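Local coordinates for hexapeptide transferase family protein (Anaplasma phagocytophilum, PDB 3IXC), which forms a trimeric left-handed beta-helix that binds magnesium and probably acts as a transferase, at residues P34-A40 against V52-N57. Sequence-based numbering, arbitrary orientation.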
# COMPACT_ATOMS: atom_id res chain seq x y z
N PRO A 34 9.43 -8.77 -19.63
CA PRO A 34 7.98 -8.90 -19.81
C PRO A 34 7.54 -8.82 -21.26
O PRO A 34 8.21 -8.19 -22.09
CB PRO A 34 7.42 -7.71 -19.03
CG PRO A 34 8.47 -7.44 -17.97
CD PRO A 34 9.77 -7.69 -18.68
N SER A 35 6.42 -9.47 -21.55
CA SER A 35 5.77 -9.39 -22.85
C SER A 35 4.49 -8.59 -22.67
O SER A 35 3.56 -9.04 -22.00
CB SER A 35 5.49 -10.78 -23.40
OG SER A 35 6.69 -11.48 -23.68
N VAL A 36 4.45 -7.40 -23.26
CA VAL A 36 3.32 -6.48 -23.08
C VAL A 36 2.64 -6.15 -24.41
O VAL A 36 3.28 -5.64 -25.34
CB VAL A 36 3.77 -5.17 -22.36
CG1 VAL A 36 2.59 -4.21 -22.17
CG2 VAL A 36 4.41 -5.47 -21.02
N ASP A 37 1.35 -6.45 -24.50
CA ASP A 37 0.57 -6.10 -25.69
C ASP A 37 0.64 -4.58 -25.90
O ASP A 37 0.56 -3.81 -24.94
CB ASP A 37 -0.88 -6.57 -25.54
CG ASP A 37 -1.66 -6.55 -26.85
OD1 ASP A 37 -2.04 -5.46 -27.31
OD2 ASP A 37 -1.91 -7.64 -27.40
N SER A 38 0.80 -4.16 -27.16
CA SER A 38 0.92 -2.73 -27.48
C SER A 38 -0.32 -1.90 -27.11
O SER A 38 -0.24 -0.68 -27.00
CB SER A 38 1.26 -2.55 -28.96
OG SER A 38 0.17 -2.95 -29.78
N THR A 39 -1.46 -2.57 -26.92
CA THR A 39 -2.71 -1.88 -26.58
C THR A 39 -2.91 -1.76 -25.08
O THR A 39 -3.88 -1.13 -24.63
CB THR A 39 -3.95 -2.55 -27.21
OG1 THR A 39 -4.12 -3.86 -26.64
CG2 THR A 39 -3.81 -2.66 -28.73
N ALA A 40 -2.02 -2.36 -24.30
CA ALA A 40 -2.11 -2.25 -22.84
C ALA A 40 -1.61 -0.89 -22.38
O ALA A 40 -0.66 -0.34 -22.95
CB ALA A 40 -1.32 -3.37 -22.16
N VAL A 52 6.52 -11.87 -17.01
CA VAL A 52 5.17 -11.32 -16.88
C VAL A 52 4.62 -11.10 -18.28
O VAL A 52 5.31 -10.54 -19.13
CB VAL A 52 5.17 -9.97 -16.13
CG1 VAL A 52 3.76 -9.41 -16.01
CG2 VAL A 52 5.80 -10.11 -14.73
N CYS A 53 3.39 -11.55 -18.50
CA CYS A 53 2.69 -11.34 -19.77
C CYS A 53 1.44 -10.50 -19.53
O CYS A 53 0.64 -10.82 -18.65
CB CYS A 53 2.29 -12.67 -20.39
SG CYS A 53 3.66 -13.62 -21.04
N ILE A 54 1.30 -9.43 -20.30
CA ILE A 54 0.20 -8.47 -20.16
C ILE A 54 -0.62 -8.45 -21.47
O ILE A 54 -0.07 -8.11 -22.53
CB ILE A 54 0.72 -7.03 -19.90
CG1 ILE A 54 1.68 -6.97 -18.69
CG2 ILE A 54 -0.43 -6.04 -19.71
CD1 ILE A 54 1.00 -7.22 -17.37
N GLY A 55 -1.90 -8.79 -21.38
CA GLY A 55 -2.75 -8.92 -22.56
C GLY A 55 -3.32 -7.65 -23.14
O GLY A 55 -3.15 -6.55 -22.59
N LYS A 56 -4.00 -7.81 -24.28
CA LYS A 56 -4.68 -6.74 -25.00
C LYS A 56 -5.58 -5.91 -24.08
O LYS A 56 -6.37 -6.48 -23.32
CB LYS A 56 -5.49 -7.35 -26.14
CG LYS A 56 -6.53 -6.47 -26.77
CD LYS A 56 -7.22 -7.23 -27.92
CE LYS A 56 -8.33 -6.40 -28.55
NZ LYS A 56 -8.93 -7.13 -29.72
N ASN A 57 -5.47 -4.59 -24.15
CA ASN A 57 -6.36 -3.66 -23.44
C ASN A 57 -6.31 -3.73 -21.92
O ASN A 57 -7.17 -3.17 -21.26
CB ASN A 57 -7.83 -3.83 -23.90
CG ASN A 57 -8.04 -3.46 -25.36
OD1 ASN A 57 -7.31 -2.63 -25.93
ND2 ASN A 57 -9.05 -4.06 -25.97
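Ser35 and Val36 pair in parallel with Cys53 and Ile54, as successive coils of a left-handed beta-helix do. Ser35 N donates to Val52 O, Ile54 N to Ser35 O and Asp37 N to Ile54 O, each at 2.9 Å. Ser35 and Cys53 point to the outer face. On the inner face Val36 and Ile54 run side by side; in one of the two modelled conformers of Ile54, CG1 lies 3.9 Å from Val36 CG2, and CG2, the branch anti to its own nitrogen, 3.7 Å from Ala40 CB. Leu66 and Val75 pack on Ile54 from the next coil.

Past the strands, a type I turn from Asp37 to Ala40 rounds the corner. Asp37 OD1 accepts Thr39 N through its anti lone pair, an Asx turn, and also takes Thr39 OG1 at 2.7 Å from above the carboxylate plane. With chi1 at 65°, Thr39 OG1 faces the neighbouring coil, where Asn57 N donates to it in a bent bond (2.9 Å, 144°). Asn57 OD1 is bound by Arg188 of the C-terminal helix. The hydroxyl gives to one coil's carboxylate and receives from the other's backbone, so the polar pairing of the two coils continues past the last strand bond into the turn.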